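Local coordinates for rhamnose ABC transporter, periplasmic rhamnose-binding protein (Kribbella flavida, PDB 4KVF) that probably binds rhamnose outside the membrane as the solute-binding component of an ABC sugar transporter, at residues A[265-268]-A[269-272]. Numbering follows the deposited sequence.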
ATOM      1  N   ARG A 265      12.410  -4.876 -11.729  1.00 47.64           N
ATOM      2  CA  ARG A 265      13.036  -6.177 -11.960  1.00 48.98           C
ATOM      3  C   ARG A 265      14.390  -6.066 -12.666  1.00 44.46           C
ATOM      4  O   ARG A 265      15.382  -6.641 -12.207  1.00 45.53           O
ATOM      5  CB  ARG A 265      12.095  -7.127 -12.717  1.00 46.54           C
ATOM      6  CG  ARG A 265      12.607  -8.562 -12.788  1.00 48.56           C
ATOM      7  CD  ARG A 265      11.665  -9.463 -13.579  1.00 59.06           C
ATOM      8  NE  ARG A 265      10.270  -9.054 -13.445  1.00 65.81           N
ATOM      9  CZ  ARG A 265       9.485  -9.383 -12.427  1.00 63.08           C
ATOM     10  NH1 ARG A 265       8.228  -8.958 -12.394  1.00 69.44           N
ATOM     11  NH2 ARG A 265       9.959 -10.124 -11.438  1.00 72.30           N
ATOM     12  N   GLN A 266      14.450  -5.296 -13.749  1.00 45.74           N
ATOM     13  CA  GLN A 266      15.704  -5.185 -14.495  1.00 50.16           C
ATOM     14  C   GLN A 266      16.845  -4.622 -13.653  1.00 46.03           C
ATOM     15  O   GLN A 266      18.012  -4.947 -13.888  1.00 49.81           O
ATOM     16  CB  GLN A 266      15.539  -4.370 -15.784  1.00 56.57           C
ATOM     17  CG  GLN A 266      15.198  -2.909 -15.568  1.00 50.15           C
ATOM     18  CD  GLN A 266      15.604  -2.039 -16.744  1.00 54.58           C
ATOM     19  OE1 GLN A 266      16.679  -2.218 -17.331  1.00 58.28           O
ATOM     20  NE2 GLN A 266      14.740  -1.090 -17.101  1.00 59.64           N
ATOM     21  N   TYR A 267      16.509  -3.790 -12.669  1.00 42.88           N
ATOM     22  CA  TYR A 267      17.521  -3.188 -11.803  1.00 48.77           C
ATOM     23  C   TYR A 267      17.925  -4.120 -10.655  1.00 47.15           C
ATOM     24  O   TYR A 267      19.039  -4.041 -10.130  1.00 45.73           O
ATOM     25  CB  TYR A 267      17.059  -1.807 -11.306  1.00 38.66           C
ATOM     26  CG  TYR A 267      16.776  -0.876 -12.458  1.00 41.37           C
ATOM     27  CD1 TYR A 267      17.799  -0.473 -13.300  1.00 41.09           C
ATOM     28  CD2 TYR A 267      15.488  -0.429 -12.730  1.00 50.40           C
ATOM     29  CE1 TYR A 267      17.559   0.354 -14.373  1.00 54.38           C
ATOM     30  CE2 TYR A 267      15.239   0.409 -13.814  1.00 50.98           C
ATOM     31  CZ  TYR A 267      16.284   0.794 -14.625  1.00 49.36           C
ATOM     32  OH  TYR A 267      16.069   1.618 -15.701  1.00 61.94           O
ATOM     33  N   VAL A 268      17.017  -5.011 -10.282  1.00 49.71           N
ATOM     34  CA  VAL A 268      17.332  -6.046  -9.310  1.00 50.26           C
ATOM     35  C   VAL A 268      18.208  -7.122  -9.957  1.00 61.34           C
ATOM     36  O   VAL A 268      19.251  -7.509  -9.417  1.00 57.79           O
ATOM     37  CB  VAL A 268      16.045  -6.658  -8.720  1.00 54.09           C
ATOM     38  CG1 VAL A 268      16.366  -7.880  -7.889  1.00 51.53           C
ATOM     39  CG2 VAL A 268      15.316  -5.618  -7.886  1.00 45.68           C
ATOM     40  N   LYS A 269      17.797  -7.576 -11.137  1.00 52.64           N
ATOM     41  CA  LYS A 269      18.539  -8.605 -11.859  1.00 57.90           C
ATOM     42  C   LYS A 269      19.928  -8.144 -12.313  1.00 55.90           C
ATOM     43  O   LYS A 269      20.827  -8.973 -12.491  1.00 68.93           O
ATOM     44  CB  LYS A 269      17.712  -9.146 -13.035  1.00 53.16           C
ATOM     45  CG  LYS A 269      16.431  -9.866 -12.596  1.00 58.50           C
ATOM     46  CD  LYS A 269      15.703 -10.529 -13.763  1.00 66.99           C
ATOM     47  CE  LYS A 269      14.615 -11.489 -13.275  1.00 68.81           C
ATOM     48  NZ  LYS A 269      15.105 -12.503 -12.299  1.00 71.01           N
ATOM     49  N   ASP A 270      20.124  -6.836 -12.491  1.00 55.04           N
ATOM     50  CA  ASP A 270      21.443  -6.354 -12.921  1.00 58.87           C
ATOM     51  C   ASP A 270      22.352  -5.920 -11.761  1.00 61.15           C
ATOM     52  O   ASP A 270      23.494  -5.515 -11.977  1.00 56.10           O
ATOM     53  CB  ASP A 270      21.363  -5.309 -14.065  1.00 58.42           C
ATOM     54  CG  ASP A 270      20.993  -3.896 -13.587  1.00 57.32           C
ATOM     55  OD1 ASP A 270      20.760  -3.677 -12.380  1.00 53.54           O
ATOM     56  OD2 ASP A 270      20.933  -2.989 -14.447  1.00 56.94           O
ATOM     57  N   GLY A 271      21.840  -6.020 -10.534  1.00 56.76           N
ATOM     58  CA  GLY A 271      22.641  -5.763  -9.348  1.00 55.44           C
ATOM     59  C   GLY A 271      22.658  -4.327  -8.838  1.00 53.91           C
ATOM     60  O   GLY A 271      23.381  -4.009  -7.891  1.00 52.71           O
ATOM     61  N   THR A 272      21.874  -3.452  -9.456  1.00 49.44           N
ATOM     62  CA  THR A 272      21.842  -2.053  -9.033  1.00 48.02           C
ATOM     63  C   THR A 272      21.102  -1.925  -7.709  1.00 46.48           C
ATOM     64  O   THR A 272      21.516  -1.179  -6.810  1.00 45.90           O
ATOM     65  CB  THR A 272      21.154  -1.160 -10.082  1.00 50.18           C
ATOM     66  OG1 THR A 272      21.872  -1.242 -11.319  1.00 51.32           O
ATOM     67  CG2 THR A 272      21.118   0.290  -9.614  1.00 49.23           C
TER
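Arg-265 and Lys-269 run side by side, one helical turn apart, and point the same way. Arg-265 CG lies 3.6 Å from Lys-269 CE, so the methylenes touch. At the backbone, Lys-269 N gives Arg-265 O a nearly straight 2.8 Å hydrogen bond. The Arg-265 guanidinium binds Ile-337 O and Phe-340 O and forms a salt bridge with Asp-338. The Lys-269 ammonium has a long, weak ion pair with the same aspartate, whose charge the two cations probably share. An alanine in place of Arg-265 would probably leave Asp-338 with the weak pair to Lys-269, the two carbonyls without this donor, and one flank of the Lys-269 chain uncovered.

Gln-266 O takes a weak bond from Asp-270 N, while Gln-266 CG sits over the Tyr-267 ring, 3.7 Å above its plane. Tyr-267 O receives a weak bond from Thr-272 N at 3.0 Å. Asp-270 OD1, also an acceptor, lies 2.9 Å from Tyr-267 O. Asp-270 CG stands between its backbone N and carbonyl carbon (chi1 79°), which swings the carboxylate back beside Tyr-267. Asp-270 OD1 accepts from Thr-272 OG1 at 2.9 Å and from Thr-272 N at 3.1 Å, both on one face of the carboxylate. The second bond makes an Asx turn. Val-268 O is met by Gly-271 N at 3.2 Å, from above the carbonyl plane. Gly-271 is the first residue to leave helical angles (phi 90°); its bond and that from Thr-272 N to Tyr-267 O make a Schellman motif.

This is the C-terminal end of helix 261-269, turning into the loop before strand 276-278. Tyr-267 and Thr-272 pack on helix 234-245, and Ser-245 of that helix hydrogen-bonds Asp-270 OD2. Val-268 rests on Ala-334 and Ile-337, beyond strand 330-332.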